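Local coordinates for protein 4-alpha-glucanotransferase (Corynebacterium glutamicum, PDB 5B68) that belongs to the amylomaltase family of enzymes, joining a TIM-barrel domain to an N-terminal beta-sandwich domain in a single chain, at residues A[182-187]-A[202-207]; A[555-560]-A[636-641]; A[567-572]-A[625-630]; A[651-656]-A[698-703]. All coordinates share one frame; numbering follows the deposited sequence.

Interaction 1: residues A[182-187]-A[202-207]; sequences AQIYSV and GNLASV
Set between A182 and I184, which both touch L204, the carbonyl oxygen Q183 O is gripped twice by one residue: S186 OG lies 2.6 Å from Q183 O, and the backbone S186 N lies 2.8 Å from it. The hydroxyl approaches in the carbonyl plane, on a lone pair, at a C=O...donor angle of 141°. This double grip closes the short 3-10 turn 184-186. Another side-chain bond within the segment runs from Y185 OH to Q183 OE1, 2.6 Å long and in the plane of the amide carbonyl.

A182, I184 and V187, by contrast, point toward helix 198-209, and all three meet a single methyl of L204. L204 CD2 lies 3.6 Å from A182 CB, 4.0 Å from I184 CD1 and 4.3 Å from V187 CG1. With CG anti to the backbone N (chi1 -177°), L204 extends off the helix into this cluster, sliding past I184 in the opposite direction. Segment 182-187 follows the first strand of the parallel barrel, and L204 belongs to the next helix along the chain, so the contact ties the two parts of one beta-alpha unit. L650 touches A182, V187 and L204 and extends the apolar cluster.

The hydroxyls of Y185 and S186 bond within their own segment, so the contact with L204 rests on methyl-to-methyl packing, which implies van der Waals attraction and exclusion of water rather than directed bonds.

Interaction 2: residues A[555-560]-A[636-641]; sequences TTVTTH and TFVAKT
The backbones come closest where the strand end meets the last helical turn, with T555 CA 6.9 Å from V638 CA, while beyond V557 the first segment runs away from the helix. V638 carries the contact from the helix side, using its two methyls on different partners. V638 CG1, anti to the backbone N (chi1 159°), lies 3.9 Å from the carbonyl oxygen T555 O and 4.1 Å from the methyl T555 CG2. The other branch, V638 CG2, meets V557 CG2 at 4.0 Å. V638 thus spans two residues of the chain as it leaves the strand: its side chain slides past that of T555 in the opposite direction but crosses that of V557 at an angle.

T555 presents its methyl to V638, because the torsion that sets CG2 anti to the backbone N places OG1 on the other branch, where it bonds to S643 OG. Strand 553-556 is the seventh strand, in chain order, of the parallel eight-stranded barrel, and helix 627-639 returns the chain to the eighth, 645-649; V638 also touches T646 of that strand. The packing is therefore the helix-on-sheet layer of a TIM barrel.

At the end of the helix V638 O accepts two bonds from one residue, T641 OG1 at 2.8 Å and T641 N at 3.1 Å. The hydroxyl lies in the carbonyl plane at a C=O...donor angle of 156°, closing the turn in which K640 has already left helical geometry. Past the contact, T556 OG1 bonds to T558 O at 3.0 Å, the hydroxyl tilted 32° from the carbonyl plane.

Interaction 3: residues A[567-572]-A[625-630]; sequences GYLEGE and GELAEL
L627 and L630, which meet L569, follow G625, whose backbone angles call for glycine, and E626, the N-cap of helix 627-639. The backbone E626 N gives a nearly straight bond (167°) to E629 OE1 at 2.9 Å, using the carboxylate's anti lone pair, so a side chain of the first turn closes back on the helix start.

L627 follows as the first helical residue. Its CG is anti to the backbone N (chi1 -163°), and this swings the branched end nearer to the other segment than its CB direction suggests: L627 CD2 lies 3.7 Å from L569 CD1. At the exposed side, E570 OE2 comes to 4.3 Å from L627 CG, a loose apposition of carboxylate and hydrocarbon; E570 OE1 has a long, weak ion pair with K657.

The contact joins the starting turn of a barrel helix to the end of helix 565-569, which follows the seventh barrel strand. That end is a Schellman motif, with E572 N bonded to G567 O at 2.8 Å, G571 N to Y568 O at 3.2 Å, and G571 as the C-prime residue at positive phi (75°).

One turn beyond E626, L630 N bonds to E626 O at 3.1 Å. L630 offers its CB to the same methyl, L569 CD1, at 3.8 Å. L569 CD1 meets both from directions roughly at right angles, the L569 side chain crossing theirs obliquely; L602 also packs on L630.

Interaction 4: residues A[651-656]-A[698-703]; sequences VDMVGE and RVAKAS
M653 reaches V699 and A700 through three torsions: CG stands anti to the carbonyl carbon (chi1 -53°), SD continues the chain in extended form, and the last bond is bent (chi3 95°). The near part of the side chain therefore passes V699, and the terminal methyl turns onto A700. M653 CG lies 3.9 Å from V699 CG1, the two side chains crossing at an angle. M653 CE lies 3.7 Å from A700 CB and 3.9 Å from A700 CA, settling against the helix surface itself.

V699 divides its branches between two neighbours. While CG1 meets the methionine, V699 CG2 lies 3.8 Å from the carbonyl oxygen D652 O, a methyl-to-oxygen packing contact. The carboxylate of D652 is engaged instead by T565, whose OG1 bonds to D652 OD2.

Segment 651-656 holds a short, weakly bonded helix that follows strand 645-649, the eighth of the TIM barrel, and helix 694-702 packs beside it near the end of the modelled chain. V648 of that strand touches both M653 and V699, and H635 of helix 627-639 lies on D652 and V699, so a barrel strand and a neighbouring helix both border the contact.

Within the first segment E656 N bonds to V651 O at 3.1 Å across G655, which has positive phi. Within the second, S703 OG bonds to V699 O at 2.8 Å, the donor tilted 32° from the carbonyl plane.

Interactions 1, 2 and 4 are buried, whereas interaction 3 is only partly so and alone has a carboxylate, that of E570, packed at its exposed side. In all four the contact is mainly hydrocarbon, with a few oxygens in interactions 2, 3 and 4 packed against methyl or methine carbons. Interactions 2 and 3 share helix 627-639, which the first grips near its end and the second at its start. Interaction 4 touches both: A702 and S703 pack on A639, and R698 on A628. Interaction 1 follows the first strand, which lies next to the eighth, the strand before interaction 4; Q183 NE2 also packs 3.6 Å from H560 CB of interaction 2.

Interaction 1: residues A[182-187]-A[202-207]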
loop_
_atom_site.group_PDB
_atom_site.type_symbol
_atom_site.label_atom_id
_atom_site.label_comp_id
_atom_site.label_asym_id
_atom_site.label_seq_id
_atom_site.Cartn_x
_atom_site.Cartn_y
_atom_site.Cartn_z
ATOM N N ALA A 182 -0.243 -14.895 1.862
ATOM C CA ALA A 182 -1.595 -15.402 1.891
ATOM C C ALA A 182 -2.596 -14.250 1.721
ATOM O O ALA A 182 -2.392 -13.169 2.277
ATOM C CB ALA A 182 -1.910 -16.103 3.176
ATOM N N GLN A 183 -3.646 -14.513 0.948
ATOM C CA GLN A 183 -4.801 -13.619 0.899
ATOM C C GLN A 183 -5.698 -13.998 2.059
ATOM O O GLN A 183 -6.530 -14.930 1.986
ATOM C CB GLN A 183 -5.502 -13.710 -0.445
ATOM C CG GLN A 183 -4.616 -13.327 -1.577
ATOM C CD GLN A 183 -4.356 -11.826 -1.647
ATOM O OE1 GLN A 183 -5.301 -11.074 -1.843
ATOM N NE2 GLN A 183 -3.104 -11.394 -1.533
ATOM N N ILE A 184 -5.502 -13.354 3.209
ATOM C CA ILE A 184 -6.042 -13.895 4.454
ATOM C C ILE A 184 -7.576 -14.044 4.512
ATOM O O ILE A 184 -8.072 -14.960 5.171
ATOM C CB ILE A 184 -5.460 -13.147 5.725
ATOM C CG1 ILE A 184 -5.737 -13.903 7.015
ATOM C CG2 ILE A 184 -6.029 -11.748 5.785
ATOM C CD1 ILE A 184 -5.063 -15.250 7.026
ATOM N N TYR A 185 -8.295 -13.148 3.853
ATOM C CA TYR A 185 -9.796 -13.228 3.775
ATOM C C TYR A 185 -10.209 -14.597 3.145
ATOM O O TYR A 185 -11.283 -15.112 3.401
ATOM C CB TYR A 185 -10.362 -12.064 2.897
ATOM C CG TYR A 185 -9.716 -11.898 1.570
ATOM C CD1 TYR A 185 -10.130 -12.686 0.478
ATOM C CD2 TYR A 185 -8.645 -11.043 1.377
ATOM C CE1 TYR A 185 -9.514 -12.598 -0.721
ATOM C CE2 TYR A 185 -7.997 -10.945 0.150
ATOM C CZ TYR A 185 -8.447 -11.757 -0.887
ATOM O OH TYR A 185 -7.849 -11.733 -2.096
ATOM N N SER A 186 -9.336 -15.138 2.309
ATOM C CA SER A 186 -9.637 -16.388 1.602
ATOM C C SER A 186 -9.246 -17.651 2.341
ATOM O O SER A 186 -9.585 -18.737 1.866
ATOM C CB SER A 186 -8.963 -16.432 0.217
ATOM O OG SER A 186 -7.541 -16.659 0.264
ATOM N N VAL A 187 -8.537 -17.530 3.457
ATOM C CA VAL A 187 -8.057 -18.686 4.192
ATOM C C VAL A 187 -8.841 -18.848 5.474
ATOM O O VAL A 187 -8.854 -17.979 6.310
ATOM C CB VAL A 187 -6.578 -18.535 4.578
ATOM C CG1 VAL A 187 -6.040 -19.822 5.163
ATOM C CG2 VAL A 187 -5.763 -18.112 3.395
ATOM N N GLY A 202 -2.999 -14.887 12.803
ATOM C CA GLY A 202 -2.003 -15.336 13.751
ATOM C C GLY A 202 -1.766 -16.860 13.755
ATOM O O GLY A 202 -0.640 -17.312 13.852
ATOM N N ASN A 203 -2.834 -17.614 13.534
ATOM C CA ASN A 203 -2.823 -19.074 13.468
ATOM C C ASN A 203 -1.982 -19.495 12.257
ATOM O O ASN A 203 -1.037 -20.263 12.420
ATOM C CB ASN A 203 -4.276 -19.582 13.318
ATOM C CG ASN A 203 -4.399 -21.116 13.458
ATOM O OD1 ASN A 203 -3.388 -21.847 13.617
ATOM N ND2 ASN A 203 -5.641 -21.607 13.336
ATOM N N LEU A 204 -2.323 -18.960 11.089
ATOM C CA LEU A 204 -1.598 -19.255 9.833
ATOM C C LEU A 204 -0.127 -18.894 10.032
ATOM O O LEU A 204 0.754 -19.689 9.631
ATOM C CB LEU A 204 -2.172 -18.564 8.651
ATOM C CG LEU A 204 -1.579 -18.805 7.270
ATOM C CD1 LEU A 204 -1.575 -20.270 6.928
ATOM C CD2 LEU A 204 -2.266 -17.964 6.245
ATOM N N ALA A 205 0.177 -17.737 10.609
ATOM C CA ALA A 205 1.597 -17.358 10.786
ATOM C C ALA A 205 2.311 -18.387 11.605
ATOM O O ALA A 205 3.427 -18.834 11.218
ATOM C CB ALA A 205 1.770 -15.993 11.456
ATOM N N SER A 206 1.640 -18.840 12.669
ATOM C CA SER A 206 2.315 -19.776 13.591
ATOM C C SER A 206 2.537 -21.105 12.858
ATOM O O SER A 206 3.562 -21.743 13.063
ATOM C CB SER A 206 1.609 -19.933 14.946
ATOM O OG SER A 206 0.417 -20.640 14.734
ATOM N N VAL A 207 1.617 -21.510 11.997
ATOM C CA VAL A 207 1.754 -22.784 11.277
ATOM C C VAL A 207 2.878 -22.742 10.271
ATOM O O VAL A 207 3.720 -23.599 10.238
ATOM C CB VAL A 207 0.440 -23.121 10.537
ATOM C CG1 VAL A 207 0.631 -24.208 9.478
ATOM C CG2 VAL A 207 -0.639 -23.518 11.503
#

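Interaction 2: residues A[555-560]-A[636-641]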
loop_
_atom_site.group_PDB
_atom_site.type_symbol
_atom_site.label_atom_id
_atom_site.label_comp_id
_atom_site.label_asym_id
_atom_site.label_seq_id
_atom_site.Cartn_x
_atom_site.Cartn_y
_atom_site.Cartn_z
ATOM N N THR A 555 11.851 -11.945 -3.933
ATOM C CA THR A 555 11.634 -12.781 -5.130
ATOM C C THR A 555 10.537 -13.834 -4.905
ATOM O O THR A 555 10.529 -14.561 -3.882
ATOM C CB THR A 555 12.967 -13.428 -5.560
ATOM O OG1 THR A 555 13.863 -12.382 -5.919
ATOM C CG2 THR A 555 12.755 -14.291 -6.799
ATOM N N THR A 556 9.570 -13.895 -5.808
ATOM C CA THR A 556 8.497 -14.867 -5.726
ATOM C C THR A 556 8.391 -15.578 -7.065
ATOM O O THR A 556 8.937 -15.062 -8.092
ATOM C CB THR A 556 7.092 -14.221 -5.506
ATOM O OG1 THR A 556 6.889 -13.143 -6.457
ATOM C CG2 THR A 556 7.024 -13.742 -4.184
ATOM N N VAL A 557 7.660 -16.678 -7.059
ATOM C CA VAL A 557 7.324 -17.364 -8.317
ATOM C C VAL A 557 6.161 -16.617 -8.926
ATOM O O VAL A 557 6.105 -16.398 -10.123
ATOM C CB VAL A 557 6.910 -18.815 -8.098
ATOM C CG1 VAL A 557 6.418 -19.440 -9.402
ATOM C CG2 VAL A 557 8.029 -19.602 -7.431
ATOM N N THR A 558 5.191 -16.271 -8.090
ATOM C CA THR A 558 3.930 -15.735 -8.556
ATOM C C THR A 558 3.373 -14.659 -7.599
ATOM O O THR A 558 4.073 -14.258 -6.721
ATOM C CB THR A 558 2.927 -16.853 -8.812
ATOM O OG1 THR A 558 1.825 -16.349 -9.588
ATOM C CG2 THR A 558 2.439 -17.483 -7.525
ATOM N N THR A 559 2.200 -14.118 -7.886
ATOM C CA THR A 559 1.600 -13.031 -7.067
ATOM C C THR A 559 0.112 -13.207 -7.143
ATOM O O THR A 559 -0.382 -13.949 -7.963
ATOM C CB THR A 559 1.824 -11.575 -7.549
ATOM O OG1 THR A 559 1.135 -11.356 -8.776
ATOM C CG2 THR A 559 3.249 -11.259 -7.689
ATOM N N HIS A 560 -0.573 -12.452 -6.328
ATOM C CA HIS A 560 -2.035 -12.458 -6.254
ATOM C C HIS A 560 -2.705 -12.009 -7.562
ATOM O O HIS A 560 -3.878 -12.277 -7.724
ATOM C CB HIS A 560 -2.508 -11.558 -5.063
ATOM C CG HIS A 560 -2.077 -10.143 -5.197
ATOM N ND1 HIS A 560 -0.848 -9.680 -4.792
ATOM C CD2 HIS A 560 -2.683 -9.097 -5.818
ATOM C CE1 HIS A 560 -0.729 -8.403 -5.113
ATOM N NE2 HIS A 560 -1.829 -8.033 -5.753
ATOM N N THR A 636 12.735 -24.362 -5.500
ATOM C CA THR A 636 14.160 -24.510 -5.268
ATOM C C THR A 636 14.993 -23.446 -6.012
ATOM O O THR A 636 16.018 -22.883 -5.442
ATOM C CB THR A 636 14.627 -25.962 -5.678
ATOM O OG1 THR A 636 13.971 -26.916 -4.815
ATOM C CG2 THR A 636 16.063 -26.076 -5.476
ATOM N N PHE A 637 14.647 -23.247 -7.264
ATOM C CA PHE A 637 15.316 -22.256 -8.134
ATOM C C PHE A 637 15.275 -20.855 -7.464
ATOM O O PHE A 637 16.275 -20.245 -7.273
ATOM C CB PHE A 637 14.625 -22.224 -9.470
ATOM C CG PHE A 637 15.172 -21.196 -10.415
ATOM C CD1 PHE A 637 16.410 -21.356 -10.997
ATOM C CD2 PHE A 637 14.458 -20.028 -10.700
ATOM C CE1 PHE A 637 16.956 -20.413 -11.854
ATOM C CE2 PHE A 637 15.017 -19.073 -11.561
ATOM C CZ PHE A 637 16.247 -19.272 -12.160
ATOM N N VAL A 638 14.091 -20.483 -6.986
ATOM C CA VAL A 638 13.901 -19.181 -6.279
ATOM C C VAL A 638 14.642 -19.158 -4.952
ATOM O O VAL A 638 15.349 -18.187 -4.665
ATOM C CB VAL A 638 12.410 -18.927 -6.117
ATOM C CG1 VAL A 638 12.116 -17.930 -5.005
ATOM C CG2 VAL A 638 11.843 -18.467 -7.443
ATOM N N ALA A 639 14.571 -20.264 -4.198
ATOM C CA ALA A 639 15.179 -20.321 -2.856
ATOM C C ALA A 639 16.700 -20.101 -2.906
ATOM O O ALA A 639 17.293 -19.545 -1.967
ATOM C CB ALA A 639 14.848 -21.670 -2.144
ATOM N N LYS A 640 17.337 -20.570 -3.996
ATOM C CA LYS A 640 18.810 -20.486 -4.114
ATOM C C LYS A 640 19.280 -19.312 -4.924
ATOM O O LYS A 640 20.491 -19.196 -5.206
ATOM C CB LYS A 640 19.415 -21.822 -4.611
ATOM C CG LYS A 640 19.177 -23.064 -3.711
ATOM C CD LYS A 640 19.414 -22.818 -2.222
ATOM C CE LYS A 640 19.471 -24.113 -1.431
ATOM N NZ LYS A 640 18.664 -23.998 -0.190
ATOM N N THR A 641 18.383 -18.348 -5.200
ATOM C CA THR A 641 18.821 -17.052 -5.708
ATOM C C THR A 641 19.518 -16.252 -4.601
ATOM O O THR A 641 19.350 -16.550 -3.439
ATOM C CB THR A 641 17.665 -16.180 -6.224
ATOM O OG1 THR A 641 16.752 -15.857 -5.135
ATOM C CG2 THR A 641 16.951 -16.812 -7.347
#

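Interaction 3: residues A[567-572]-A[625-630]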
loop_
_atom_site.group_PDB
_atom_site.type_symbol
_atom_site.label_atom_id
_atom_site.label_comp_id
_atom_site.label_asym_id
_atom_site.label_seq_id
_atom_site.Cartn_x
_atom_site.Cartn_y
_atom_site.Cartn_z
ATOM N N GLY A 567 -2.165 -23.705 -11.861
ATOM C CA GLY A 567 -2.961 -23.204 -13.023
ATOM C C GLY A 567 -2.118 -22.638 -14.137
ATOM O O GLY A 567 -2.345 -22.952 -15.325
ATOM N N TYR A 568 -1.101 -21.864 -13.762
ATOM C CA TYR A 568 -0.215 -21.226 -14.691
ATOM C C TYR A 568 0.535 -22.277 -15.545
ATOM O O TYR A 568 0.627 -22.140 -16.731
ATOM C CB TYR A 568 0.793 -20.359 -13.964
ATOM C CG TYR A 568 1.482 -19.384 -14.820
ATOM C CD1 TYR A 568 2.480 -19.774 -15.696
ATOM C CD2 TYR A 568 1.121 -18.032 -14.817
ATOM C CE1 TYR A 568 3.120 -18.871 -16.507
ATOM C CE2 TYR A 568 1.786 -17.116 -15.624
ATOM C CZ TYR A 568 2.766 -17.546 -16.483
ATOM O OH TYR A 568 3.451 -16.670 -17.309
ATOM N N LEU A 569 1.076 -23.313 -14.912
ATOM C CA LEU A 569 1.698 -24.433 -15.654
ATOM C C LEU A 569 0.784 -25.046 -16.720
ATOM O O LEU A 569 1.294 -25.506 -17.748
ATOM C CB LEU A 569 2.160 -25.539 -14.670
ATOM C CG LEU A 569 3.435 -25.188 -13.872
ATOM C CD1 LEU A 569 3.651 -26.060 -12.620
ATOM C CD2 LEU A 569 4.685 -25.186 -14.735
ATOM N N GLU A 570 -0.529 -25.055 -16.472
ATOM C CA GLU A 570 -1.485 -25.708 -17.355
ATOM C C GLU A 570 -2.183 -24.724 -18.320
ATOM O O GLU A 570 -3.208 -25.062 -18.910
ATOM C CB GLU A 570 -2.456 -26.600 -16.519
ATOM C CG GLU A 570 -1.799 -27.930 -16.103
ATOM C CD GLU A 570 -2.239 -28.474 -14.736
ATOM O OE1 GLU A 570 -3.452 -28.805 -14.617
ATOM O OE2 GLU A 570 -1.377 -28.597 -13.788
ATOM N N GLY A 571 -1.605 -23.532 -18.489
ATOM C CA GLY A 571 -2.156 -22.467 -19.310
ATOM C C GLY A 571 -3.344 -21.664 -18.798
ATOM O O GLY A 571 -3.934 -20.946 -19.571
ATOM N N GLU A 572 -3.679 -21.713 -17.508
ATOM C CA GLU A 572 -4.901 -21.020 -16.991
ATOM C C GLU A 572 -4.922 -19.486 -17.148
ATOM O O GLU A 572 -5.997 -18.893 -17.275
ATOM C CB GLU A 572 -5.173 -21.420 -15.524
ATOM C CG GLU A 572 -6.322 -20.693 -14.778
ATOM C CD GLU A 572 -7.724 -21.137 -15.196
ATOM O OE1 GLU A 572 -7.919 -21.609 -16.363
ATOM O OE2 GLU A 572 -8.660 -20.998 -14.364
ATOM N N GLY A 625 6.908 -33.273 -16.307
ATOM C CA GLY A 625 7.013 -33.774 -14.941
ATOM C C GLY A 625 5.679 -33.619 -14.278
ATOM O O GLY A 625 4.806 -32.913 -14.790
ATOM N N GLU A 626 5.545 -34.218 -13.109
ATOM C CA GLU A 626 4.356 -34.100 -12.296
ATOM C C GLU A 626 4.258 -32.693 -11.716
ATOM O O GLU A 626 5.251 -32.038 -11.542
ATOM C CB GLU A 626 4.444 -35.069 -11.135
ATOM C CG GLU A 626 4.601 -36.509 -11.529
ATOM C CD GLU A 626 3.284 -37.214 -11.487
ATOM O OE1 GLU A 626 2.454 -36.940 -12.372
ATOM O OE2 GLU A 626 3.070 -38.016 -10.561
ATOM N N LEU A 627 3.059 -32.275 -11.346
ATOM C CA LEU A 627 2.873 -30.931 -10.853
ATOM C C LEU A 627 3.770 -30.693 -9.656
ATOM O O LEU A 627 4.460 -29.704 -9.605
ATOM C CB LEU A 627 1.427 -30.780 -10.388
ATOM C CG LEU A 627 0.780 -29.414 -10.156
ATOM C CD1 LEU A 627 0.094 -29.290 -8.816
ATOM C CD2 LEU A 627 1.711 -28.252 -10.412
ATOM N N ALA A 628 3.818 -31.639 -8.736
ATOM C CA ALA A 628 4.631 -31.482 -7.543
ATOM C C ALA A 628 6.107 -31.328 -7.880
ATOM O O ALA A 628 6.801 -30.574 -7.251
ATOM C CB ALA A 628 4.415 -32.628 -6.570
ATOM N N GLU A 629 6.585 -32.070 -8.863
ATOM C CA GLU A 629 7.979 -31.946 -9.260
ATOM C C GLU A 629 8.315 -30.559 -9.823
ATOM O O GLU A 629 9.353 -30.012 -9.562
ATOM C CB GLU A 629 8.365 -33.055 -10.234
ATOM C CG GLU A 629 7.959 -34.436 -9.745
ATOM C CD GLU A 629 8.303 -35.541 -10.724
ATOM O OE1 GLU A 629 7.806 -35.533 -11.852
ATOM O OE2 GLU A 629 9.086 -36.417 -10.352
ATOM N N LEU A 630 7.408 -30.012 -10.602
ATOM C CA LEU A 630 7.610 -28.689 -11.202
ATOM C C LEU A 630 7.539 -27.616 -10.118
ATOM O O LEU A 630 8.391 -26.755 -10.083
ATOM C CB LEU A 630 6.590 -28.460 -12.288
ATOM C CG LEU A 630 6.804 -29.352 -13.516
ATOM C CD1 LEU A 630 5.555 -29.380 -14.356
ATOM C CD2 LEU A 630 7.976 -28.905 -14.319
#

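Interaction 4: residues A[651-656]-A[698-703]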
loop_
_atom_site.group_PDB
_atom_site.type_symbol
_atom_site.label_atom_id
_atom_site.label_comp_id
_atom_site.label_asym_id
_atom_site.label_seq_id
_atom_site.Cartn_x
_atom_site.Cartn_y
_atom_site.Cartn_z
ATOM N N VAL A 651 -1.114 -20.423 -1.917
ATOM C CA VAL A 651 -1.882 -21.122 -2.959
ATOM C C VAL A 651 -1.054 -22.232 -3.608
ATOM O O VAL A 651 -1.619 -23.257 -4.000
ATOM C CB VAL A 651 -2.389 -20.168 -4.094
ATOM C CG1 VAL A 651 -3.513 -19.290 -3.572
ATOM C CG2 VAL A 651 -1.309 -19.321 -4.726
ATOM N N ASP A 652 0.226 -21.972 -3.798
ATOM C CA ASP A 652 1.126 -22.942 -4.455
ATOM C C ASP A 652 1.485 -24.109 -3.538
ATOM O O ASP A 652 1.916 -25.150 -4.040
ATOM C CB ASP A 652 2.428 -22.260 -4.930
ATOM C CG ASP A 652 2.221 -21.437 -6.168
ATOM O OD1 ASP A 652 1.098 -21.503 -6.697
ATOM O OD2 ASP A 652 3.161 -20.786 -6.628
ATOM N N MET A 653 1.283 -23.966 -2.228
ATOM C CA MET A 653 1.548 -25.020 -1.275
ATOM C C MET A 653 0.414 -26.047 -1.235
ATOM O O MET A 653 0.608 -27.149 -0.718
ATOM C CB MET A 653 1.866 -24.451 0.130
ATOM C CG MET A 653 2.954 -23.442 0.128
ATOM S SD MET A 653 3.359 -22.811 1.759
ATOM C CE MET A 653 4.745 -23.862 2.265
ATOM N N VAL A 654 -0.774 -25.716 -1.765
ATOM C CA VAL A 654 -1.897 -26.625 -1.675
ATOM C C VAL A 654 -2.446 -27.058 -3.048
ATOM O O VAL A 654 -3.415 -27.795 -3.097
ATOM C CB VAL A 654 -3.041 -26.013 -0.829
ATOM C CG1 VAL A 654 -2.546 -25.658 0.540
ATOM C CG2 VAL A 654 -3.575 -24.775 -1.509
ATOM N N GLY A 655 -1.842 -26.578 -4.140
ATOM C CA GLY A 655 -2.227 -26.930 -5.500
ATOM C C GLY A 655 -3.373 -26.151 -6.081
ATOM O O GLY A 655 -3.995 -26.601 -7.006
ATOM N N GLU A 656 -3.709 -25.002 -5.475
ATOM C CA GLU A 656 -4.794 -24.097 -6.007
ATOM C C GLU A 656 -4.592 -23.830 -7.517
ATOM O O GLU A 656 -3.487 -23.467 -7.953
ATOM C CB GLU A 656 -4.704 -22.779 -5.180
ATOM C CG GLU A 656 -5.620 -21.673 -5.557
ATOM C CD GLU A 656 -7.046 -21.973 -5.218
ATOM O OE1 GLU A 656 -7.715 -22.534 -6.128
ATOM O OE2 GLU A 656 -7.525 -21.684 -4.073
ATOM N N ARG A 698 6.202 -30.838 0.650
ATOM C CA ARG A 698 7.156 -30.831 -0.510
ATOM C C ARG A 698 7.601 -29.363 -0.914
ATOM O O ARG A 698 8.799 -29.032 -1.165
ATOM C CB ARG A 698 6.543 -31.560 -1.679
ATOM C CG ARG A 698 6.366 -33.061 -1.432
ATOM C CD ARG A 698 5.672 -33.775 -2.580
ATOM N NE ARG A 698 6.578 -33.937 -3.678
ATOM C CZ ARG A 698 6.425 -34.722 -4.750
ATOM N NH1 ARG A 698 7.369 -34.700 -5.688
ATOM N NH2 ARG A 698 5.401 -35.552 -4.885
ATOM N N VAL A 699 6.618 -28.471 -0.982
ATOM C CA VAL A 699 6.917 -27.109 -1.412
ATOM C C VAL A 699 7.660 -26.414 -0.315
ATOM O O VAL A 699 8.601 -25.664 -0.629
ATOM C CB VAL A 699 5.634 -26.358 -1.847
ATOM C CG1 VAL A 699 5.883 -24.872 -2.096
ATOM C CG2 VAL A 699 4.999 -27.112 -3.032
ATOM N N ALA A 700 7.256 -26.637 0.942
ATOM C CA ALA A 700 8.003 -26.019 2.080
ATOM C C ALA A 700 9.463 -26.451 2.115
ATOM O O ALA A 700 10.359 -25.623 2.249
ATOM C CB ALA A 700 7.344 -26.274 3.398
ATOM N N LYS A 701 9.721 -27.738 1.923
ATOM C CA LYS A 701 11.116 -28.217 1.909
ATOM C C LYS A 701 11.911 -27.666 0.745
ATOM O O LYS A 701 13.079 -27.307 0.931
ATOM C CB LYS A 701 11.182 -29.765 1.844
ATOM C CG LYS A 701 10.851 -30.401 3.170
ATOM C CD LYS A 701 11.256 -31.881 3.239
ATOM C CE LYS A 701 10.674 -32.552 4.493
ATOM N NZ LYS A 701 9.187 -32.718 4.442
ATOM N N ALA A 702 11.295 -27.619 -0.429
ATOM C CA ALA A 702 11.898 -27.062 -1.645
ATOM C C ALA A 702 12.202 -25.587 -1.512
ATOM O O ALA A 702 13.131 -25.071 -2.166
ATOM C CB ALA A 702 11.007 -27.354 -2.873
ATOM N N SER A 703 11.492 -24.894 -0.621
ATOM C CA SER A 703 11.710 -23.437 -0.450
ATOM C C SER A 703 12.715 -23.078 0.619
ATOM O O SER A 703 12.987 -21.904 0.818
ATOM C CB SER A 703 10.353 -22.757 -0.155
ATOM O OG SER A 703 9.448 -23.080 -1.243
#